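Local coordinates for invertase/pectin methylesterase inhibitor family protein (PDB 1X91) that inhibits pectin methylesterase from flowers, siliques and leaves, acting as a secreted plant protein built on a four-helix bundle, at residues K55-I60 with S74-Y79; L70-C75 with D117-L122; A107-A112 with T135-C140. The protein carries 1 engineered substitution. All blocks are in the same frame, centred on the assembly; numbering follows the deposited sequence. Where two conformers were deposited one is given.

Contact 1: K55-I60 with S74-Y79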
loop_
_atom_site.group_PDB
_atom_site.type_symbol
_atom_site.label_atom_id
_atom_site.label_comp_id
_atom_site.label_asym_id
_atom_site.label_seq_id
_atom_site.Cartn_x
_atom_site.Cartn_y
_atom_site.Cartn_z
ATOM N N LYS A 55 8.116 -0.574 12.562
ATOM C CA LYS A 55 7.289 -1.087 13.643
ATOM C C LYS A 55 7.521 -2.580 13.813
ATOM O O LYS A 55 7.663 -3.048 14.935
ATOM C CB LYS A 55 5.812 -0.820 13.367
ATOM C CG LYS A 55 4.849 -1.344 14.437
ATOM C CE LYS A 55 4.046 -0.195 16.990
ATOM N N LEU A 56 7.510 -3.343 12.723
ATOM C CA LEU A 56 7.722 -4.799 12.779
ATOM C C LEU A 56 9.064 -5.146 13.454
ATOM O O LEU A 56 9.147 -6.075 14.322
ATOM C CB LEU A 56 7.717 -5.415 11.388
ATOM C CG LEU A 56 6.317 -5.475 10.814
ATOM C CD1 LEU A 56 6.399 -5.564 9.313
ATOM C CD2 LEU A 56 5.580 -6.688 11.318
ATOM N N GLN A 57 10.107 -4.422 13.056
ATOM C CA GLN A 57 11.426 -4.661 13.627
ATOM C C GLN A 57 11.443 -4.357 15.102
ATOM O O GLN A 57 12.122 -5.088 15.861
ATOM C CB GLN A 57 12.528 -3.838 12.955
ATOM C CG GLN A 57 13.923 -4.451 13.300
ATOM C CD GLN A 57 14.049 -5.896 12.879
ATOM O OE1 GLN A 57 13.757 -6.236 11.726
ATOM N NE2 GLN A 57 14.444 -6.767 13.804
ATOM N N SER A 58 10.740 -3.312 15.520
ATOM C CA SER A 58 10.668 -2.923 16.929
ATOM C C SER A 58 10.006 -4.036 17.733
ATOM O O SER A 58 10.466 -4.402 18.847
ATOM C CB SER A 58 9.907 -1.625 17.094
ATOM O OG SER A 58 9.640 -1.353 18.460
ATOM N N ILE A 59 8.933 -4.592 17.187
ATOM C CA ILE A 59 8.188 -5.663 17.879
ATOM C C ILE A 59 9.087 -6.901 18.030
ATOM O O ILE A 59 9.227 -7.476 19.127
ATOM C CB ILE A 59 6.877 -6.000 17.085
ATOM C CG1 ILE A 59 5.911 -4.850 17.148
ATOM C CG2 ILE A 59 6.238 -7.287 17.623
ATOM C CD1 ILE A 59 4.806 -4.929 16.112
ATOM N N ILE A 60 9.702 -7.326 16.941
ATOM C CA ILE A 60 10.609 -8.455 16.939
ATOM C C ILE A 60 11.731 -8.243 17.950
ATOM O O ILE A 60 12.045 -9.135 18.726
ATOM C CB ILE A 60 11.165 -8.710 15.495
ATOM C CG1 ILE A 60 10.045 -9.240 14.594
ATOM C CG2 ILE A 60 12.224 -9.769 15.527
ATOM C CD1 ILE A 60 10.300 -9.093 13.087
ATOM N N SER A 74 8.049 -12.939 8.517
ATOM C CA SER A 74 7.461 -13.085 7.192
ATOM C C SER A 74 6.957 -11.707 6.714
ATOM O O SER A 74 7.125 -11.326 5.508
ATOM C CB SER A 74 6.320 -14.088 7.231
ATOM O OG SER A 74 5.575 -14.083 6.018
ATOM N N CYS A 75 6.342 -10.961 7.615
ATOM C CA CYS A 75 5.873 -9.614 7.301
ATOM C C CYS A 75 7.064 -8.725 6.905
ATOM O O CYS A 75 6.973 -7.952 5.954
ATOM C CB CYS A 75 5.074 -8.994 8.458
ATOM S SG CYS A 75 3.413 -9.653 8.671
ATOM N N VAL A 76 8.201 -8.866 7.579
ATOM C CA VAL A 76 9.362 -8.038 7.249
ATOM C C VAL A 76 9.838 -8.340 5.824
ATOM O O VAL A 76 10.120 -7.421 5.071
ATOM C CB VAL A 76 10.526 -8.240 8.253
ATOM C CG1 VAL A 76 11.847 -7.692 7.712
ATOM C CG2 VAL A 76 10.202 -7.605 9.586
ATOM N N ASP A 77 9.887 -9.614 5.476
ATOM C CA ASP A 77 10.308 -10.022 4.143
ATOM C C ASP A 77 9.331 -9.453 3.124
ATOM O O ASP A 77 9.766 -8.949 2.083
ATOM C CB ASP A 77 10.397 -11.527 4.043
ATOM C CG ASP A 77 11.479 -12.119 4.927
ATOM O OD1 ASP A 77 12.375 -11.398 5.391
ATOM O OD2 ASP A 77 11.491 -13.315 5.199
ATOM N N GLU A 78 8.035 -9.538 3.392
ATOM C CA GLU A 78 7.024 -9.040 2.451
ATOM C C GLU A 78 7.136 -7.534 2.288
ATOM O O GLU A 78 6.981 -7.013 1.172
ATOM C CB GLU A 78 5.613 -9.422 2.891
ATOM C CG GLU A 78 5.366 -10.934 2.856
ATOM C CD GLU A 78 5.442 -11.520 1.458
ATOM O OE1 GLU A 78 5.089 -10.837 0.500
ATOM O OE2 GLU A 78 5.933 -12.658 1.304
ATOM N N TYR A 79 7.396 -6.812 3.377
ATOM C CA TYR A 79 7.514 -5.379 3.319
ATOM C C TYR A 79 8.804 -4.898 2.654
ATOM O O TYR A 79 8.785 -3.868 1.977
ATOM C CB TYR A 79 7.259 -4.709 4.685
ATOM C CG TYR A 79 5.760 -4.490 4.888
ATOM C CD1 TYR A 79 5.034 -5.268 5.787
ATOM C CD2 TYR A 79 5.026 -3.680 4.016
ATOM C CE1 TYR A 79 3.661 -5.109 5.936
ATOM C CE2 TYR A 79 3.644 -3.542 4.146
ATOM C CZ TYR A 79 2.982 -4.258 5.151
ATOM O OH TYR A 79 1.613 -4.146 5.318
#
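L56 carries most of the interface between K55-I60 and S74-Y79, and its branches touch three residues of the second segment. Its CG stands anti to the carbonyl carbon, beside the backbone N (chi1 -74°); both methyls beyond it meet C75 CB, and CD1 also meets Y79. CD2 lies 3.7 Å from C75 CB, while CD1 is 3.8 Å from Y79 CD1; the leucine and tyrosine side chains cross at about a right angle. Nearer the backbone, L56 CB sits 3.8 Å from V76 CG2. Q57 stays at the margin: the carboxamide oxygen OE1 comes within 4.4 Å of V76 CG2, and NE2 is hydrogen-bonded to D61 within its own helix. One turn after L56, I60 places CD1 3.8 Å from the same V76 CG2, so that this one methyl touches both L56 CB and I60 CD1. No hydrogen bond crosses the contact, and apart from the marginal Q57 OE1 the touching atoms are carbon. The polar end of Y79 is satisfied at S133, and C75 is tied by its disulfide to C115, which link this segment to helices 127-149 and 98-119 respectively. With axes 9.9 Å apart and an interhelical angle of 157°, the segments are adjacent antiparallel turns of helices 34-62 and 66-94, an alpha-helical hairpin within the four-helix bundle of the inhibitor family.

Contact 2: L70-C75 with D117-L122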
loop_
_atom_site.group_PDB
_atom_site.type_symbol
_atom_site.label_atom_id
_atom_site.label_comp_id
_atom_site.label_asym_id
_atom_site.label_seq_id
_atom_site.Cartn_x
_atom_site.Cartn_y
_atom_site.Cartn_z
ATOM N N LEU A 70 7.730 -15.680 13.803
ATOM C CA LEU A 70 7.803 -16.194 12.442
ATOM C C LEU A 70 6.874 -15.348 11.595
ATOM O O LEU A 70 7.231 -14.954 10.465
ATOM C CB LEU A 70 7.402 -17.661 12.350
ATOM C CG LEU A 70 7.616 -18.254 10.950
ATOM N N ALA A 71 5.708 -15.029 12.122
ATOM C CA ALA A 71 4.738 -14.221 11.374
ATOM C C ALA A 71 5.264 -12.833 11.064
ATOM O O ALA A 71 5.150 -12.357 9.928
ATOM C CB ALA A 71 3.408 -14.110 12.107
ATOM N N TYR A 72 5.793 -12.152 12.057
ATOM C CA TYR A 72 6.299 -10.799 11.870
ATOM C C TYR A 72 7.550 -10.789 10.988
ATOM O O TYR A 72 7.757 -9.830 10.245
ATOM C CB TYR A 72 6.524 -10.081 13.214
ATOM C CG TYR A 72 5.242 -9.845 13.997
ATOM C CD1 TYR A 72 4.063 -9.423 13.396
ATOM C CD2 TYR A 72 5.195 -10.076 15.378
ATOM C CE1 TYR A 72 2.927 -9.225 14.113
ATOM C CE2 TYR A 72 4.057 -9.883 16.082
ATOM C CZ TYR A 72 2.914 -9.477 15.490
ATOM O OH TYR A 72 1.776 -9.284 16.234
ATOM N N ARG A 73 8.369 -11.826 11.065
ATOM C CA ARG A 73 9.532 -11.962 10.192
ATOM C C ARG A 73 9.119 -12.169 8.737
ATOM O O ARG A 73 9.752 -11.602 7.837
ATOM C CB ARG A 73 10.447 -13.104 10.625
ATOM C CG ARG A 73 11.433 -12.739 11.701
ATOM C CD ARG A 73 12.291 -13.928 12.121
ATOM N NE ARG A 73 13.245 -13.567 13.169
ATOM N N SER A 74 8.049 -12.939 8.517
ATOM C CA SER A 74 7.461 -13.085 7.192
ATOM C C SER A 74 6.957 -11.707 6.714
ATOM O O SER A 74 7.125 -11.326 5.508
ATOM C CB SER A 74 6.320 -14.088 7.231
ATOM O OG SER A 74 5.575 -14.083 6.018
ATOM N N CYS A 75 6.342 -10.961 7.615
ATOM C CA CYS A 75 5.873 -9.614 7.301
ATOM C C CYS A 75 7.064 -8.725 6.905
ATOM O O CYS A 75 6.973 -7.952 5.954
ATOM C CB CYS A 75 5.074 -8.994 8.458
ATOM S SG CYS A 75 3.413 -9.653 8.671
ATOM N N ASP A 117 -2.435 -12.189 6.041
ATOM C CA ASP A 117 -2.639 -13.643 6.143
ATOM C C ASP A 117 -1.607 -14.352 7.075
ATOM O O ASP A 117 -1.922 -15.364 7.709
ATOM C CB ASP A 117 -2.617 -14.274 4.741
ATOM C CG ASP A 117 -3.851 -13.907 3.897
ATOM O OD1 ASP A 117 -4.862 -13.423 4.448
ATOM O OD2 ASP A 117 -3.887 -14.079 2.657
ATOM N N ASP A 118 -0.392 -13.821 7.178
ATOM C CA ASP A 118 0.644 -14.414 8.014
ATOM C C ASP A 118 0.331 -14.194 9.497
ATOM O O ASP A 118 0.821 -14.991 10.329
ATOM C CB ASP A 118 2.014 -13.775 7.770
ATOM C CG ASP A 118 2.692 -14.199 6.463
ATOM O OD1 ASP A 118 2.517 -15.334 5.994
ATOM O OD2 ASP A 118 3.526 -13.452 5.904
ATOM N N VAL A 119 -0.418 -13.127 9.822
ATOM C CA VAL A 119 -0.717 -12.754 11.224
ATOM C C VAL A 119 -2.115 -13.145 11.671
ATOM O O VAL A 119 -2.459 -12.938 12.844
ATOM C CB VAL A 119 -0.470 -11.238 11.568
ATOM C CG1 VAL A 119 0.958 -10.809 11.256
ATOM C CG2 VAL A 119 -1.449 -10.331 10.873
ATOM N N LYS A 120 -2.887 -13.733 10.760
ATOM C CA LYS A 120 -4.302 -14.032 10.990
ATOM C C LYS A 120 -4.556 -15.082 12.029
ATOM O O LYS A 120 -5.591 -15.048 12.673
ATOM C CB LYS A 120 -4.973 -14.508 9.694
ATOM C CG LYS A 120 -4.638 -15.963 9.312
ATOM N N ARG A 121 -3.646 -16.046 12.136
ATOM C CA ARG A 121 -3.804 -17.179 13.020
ATOM C C ARG A 121 -3.255 -16.864 14.382
ATOM O O ARG A 121 -3.277 -17.744 15.265
ATOM C CG ARG A 121 -3.852 -19.089 11.207
ATOM N N LEU A 122 -2.742 -15.635 14.565
ATOM C CA LEU A 122 -2.270 -15.230 15.876
ATOM C C LEU A 122 -3.436 -14.935 16.841
ATOM O O LEU A 122 -4.399 -14.260 16.539
ATOM C CB LEU A 122 -1.307 -14.039 15.779
ATOM C CG LEU A 122 -0.040 -14.232 14.925
ATOM C CD1 LEU A 122 0.745 -12.943 14.864
ATOM C CD2 LEU A 122 0.850 -15.326 15.410
#
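V119 and Y72 meet with their side chains at about a right angle, V119 CG1 lying 3.8 Å from Y72 CE1. The valine has CG1 anti to the carbonyl carbon (chi1 -56°), and that methyl also touches sulphur, 3.7 Å from C75 SG. L122 approaches the same tyrosine obliquely: its CD1 is 4.1 Å from Y72 CZ, near the hydroxyl end of the ring, and 4.0 Å from A71 CB. The hydroxyl itself is hydrogen-bonded to the backbone N of D126, which fixes the phenol end against the chain that follows L122. Beside them, A71 has only a methyl, and the backbones come close here, A71 CA being 5.3 Å from D118 CA and A71 CB 3.3 Å from D118 O. The S74 and D118 side chains also face each other, but their modelled oxygens are too close for a bond to be read from them. L122 is brought back toward the helix by a type I beta turn from V119 to L122, with L122 N bonded to V119 O at 3.2 Å. Next to this packing, C75 forms the disulfide with C115, a covalent link between helices 66-94 and 98-119 in the disulfide-bridged four-helix bundle.

Contact 3: A107-A112 with T135-C140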
loop_
_atom_site.group_PDB
_atom_site.type_symbol
_atom_site.label_atom_id
_atom_site.label_comp_id
_atom_site.label_asym_id
_atom_site.label_seq_id
_atom_site.Cartn_x
_atom_site.Cartn_y
_atom_site.Cartn_z
ATOM N N ALA A 107 2.010 -6.099 -7.099
ATOM C CA ALA A 107 2.916 -6.915 -6.360
ATOM C C ALA A 107 3.059 -6.415 -4.939
ATOM O O ALA A 107 3.069 -7.211 -4.011
ATOM C CB ALA A 107 4.204 -6.976 -7.038
ATOM N N ALA A 108 3.122 -5.102 -4.756
ATOM C CA ALA A 108 3.159 -4.547 -3.380
ATOM C C ALA A 108 1.943 -4.911 -2.589
ATOM O O ALA A 108 2.045 -5.250 -1.382
ATOM C CB ALA A 108 3.348 -3.052 -3.395
ATOM N N LEU A 109 0.762 -4.804 -3.190
ATOM C CA LEU A 109 -0.498 -5.132 -2.524
ATOM C C LEU A 109 -0.470 -6.547 -1.991
ATOM O O LEU A 109 -0.874 -6.811 -0.863
ATOM C CB LEU A 109 -1.668 -4.949 -3.515
ATOM C CG LEU A 109 -3.108 -5.014 -2.993
ATOM C CD1 LEU A 109 -4.073 -4.250 -3.979
ATOM C CD2 LEU A 109 -3.564 -6.414 -2.804
ATOM N N ASP A 110 0.044 -7.469 -2.792
ATOM C CA ASP A 110 0.147 -8.867 -2.386
ATOM C C ASP A 110 1.026 -8.998 -1.159
ATOM O O ASP A 110 0.758 -9.866 -0.298
ATOM C CB ASP A 110 0.769 -9.711 -3.494
ATOM C CG ASP A 110 -0.223 -10.193 -4.472
ATOM O OD1 ASP A 110 -1.404 -9.715 -4.478
ATOM O OD2 ASP A 110 0.106 -11.084 -5.289
ATOM N N GLY A 111 2.052 -8.157 -1.039
ATOM C CA GLY A 111 2.895 -8.167 0.147
ATOM C C GLY A 111 2.108 -7.789 1.370
ATOM O O GLY A 111 2.203 -8.483 2.416
ATOM N N ALA A 112 1.326 -6.707 1.320
ATOM C CA ALA A 112 0.484 -6.327 2.430
ATOM C C ALA A 112 -0.546 -7.410 2.753
ATOM O O ALA A 112 -0.758 -7.716 3.924
ATOM C CB ALA A 112 -0.174 -4.985 2.197
ATOM N N THR A 135 -4.329 -0.477 5.499
ATOM C CA THR A 135 -4.172 0.857 4.900
ATOM C C THR A 135 -3.357 0.758 3.620
ATOM O O THR A 135 -3.702 1.341 2.606
ATOM C CB THR A 135 -3.508 1.784 5.893
ATOM O OG1 THR A 135 -4.487 2.061 6.926
ATOM C CG2 THR A 135 -3.079 3.122 5.269
ATOM N N ILE A 136 -2.284 -0.015 3.638
ATOM C CA ILE A 136 -1.466 -0.126 2.436
ATOM C C ILE A 136 -2.210 -0.869 1.345
ATOM O O ILE A 136 -2.108 -0.490 0.184
ATOM C CB ILE A 136 -0.090 -0.770 2.777
ATOM C CG1 ILE A 136 0.733 0.210 3.570
ATOM C CG2 ILE A 136 0.664 -1.253 1.524
ATOM C CD1 ILE A 136 1.849 -0.414 4.378
ATOM N N LYS A 137 -2.955 -1.918 1.685
ATOM C CA LYS A 137 -3.737 -2.607 0.713
ATOM C C LYS A 137 -4.728 -1.621 0.044
ATOM O O LYS A 137 -4.881 -1.628 -1.187
ATOM C CB LYS A 137 -4.440 -3.777 1.388
ATOM C CG LYS A 137 -5.321 -4.533 0.515
ATOM C CD LYS A 137 -5.721 -5.852 1.261
ATOM C CE LYS A 137 -6.728 -6.553 0.466
ATOM N NZ LYS A 137 -7.260 -7.708 1.188
ATOM N N ASN A 138 -5.370 -0.810 0.862
ATOM C CA ASN A 138 -6.348 0.171 0.348
ATOM C C ASN A 138 -5.684 1.220 -0.547
ATOM O O ASN A 138 -6.213 1.578 -1.630
ATOM C CB ASN A 138 -7.038 0.837 1.531
ATOM C CG ASN A 138 -8.003 -0.104 2.241
ATOM O OD1 ASN A 138 -8.509 -1.048 1.639
ATOM N ND2 ASN A 138 -8.216 0.137 3.542
ATOM N N LEU A 139 -4.539 1.751 -0.122
ATOM C CA LEU A 139 -3.791 2.740 -0.893
ATOM C C LEU A 139 -3.348 2.122 -2.209
ATOM O O LEU A 139 -3.430 2.758 -3.256
ATOM C CB LEU A 139 -2.580 3.284 -0.119
ATOM C CG LEU A 139 -2.931 4.206 1.026
ATOM C CD1 LEU A 139 -1.714 4.386 1.870
ATOM C CD2 LEU A 139 -3.374 5.568 0.471
ATOM N N CYS A 140 -2.842 0.877 -2.172
ATOM C CA CYS A 140 -2.501 0.226 -3.455
ATOM C C CYS A 140 -3.710 0.099 -4.358
ATOM O O CYS A 140 -3.593 0.303 -5.577
ATOM C CB CYS A 140 -1.823 -1.143 -3.268
ATOM S SG CYS A 140 -0.190 -1.157 -2.515
#
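L109 overlaps C140, with L109 CB 3.8 Å from C140 CB. Its CG is anti to the backbone N (chi1 -170°), and the branch beyond adds a second touch, CD1 lying 3.9 Å from the same C140 CB. That methyl is also 3.9 Å from K137 O, so the leucine covers backbone as well as side chain. K137 crosses L109 obliquely, and the approach is made by its aliphatic root, K137 CG lying 4.2 Å from L109 CG. Beyond CG the lysine is extended, and its NZ forms a salt bridge with D113, on the helix of L109 one turn further on. An alanine in place of L109 would probably open a gap beside K137 CG and K137 O and deprive C140 CB of the CD1 contact, though CB would still meet it.

A108, just before L109, and A112, three residues after it, make the remaining touches. A108 CB is 4.1 Å from C140 SG, and A112 CB is 3.9 Å from I136 CG2. These small groups accompany a close helix pairing: the axes approach to 8.6 Å at an angle of 160°, and L109 CA and K137 CA are 5.2 Å apart. No hydrogen bond crosses between the segments. Y79 of helix 66-94 packs against both A112 and I136, while T45 of helix 34-62 touches C140, so the pair is covered by the other two long helices. This is the antiparallel core packing of a four-helix bundle, here between helices 98-119 and 127-149.

Contacts 1 and 2 form one continuous patch: their centres are 9 Å apart, they share S74 and C75, and Y72 of contact 2 packs on the first segment of contact 1, with L56 CD2 3.8 Å from Y72 CD1. Contact 3 lies deeper, its centre 3 Å from that of the chain, against 15 Å and 17 Å for contacts 1 and 2. Y79 bridges contacts 1 and 3, its CE2 being 3.6 Å from I136 CD1. Contacts 2 and 3 both use helix 98-119 but do not touch, their nearest atoms being about 5 Å apart. Together the three contacts pair the four long helices of the bundle in chain order.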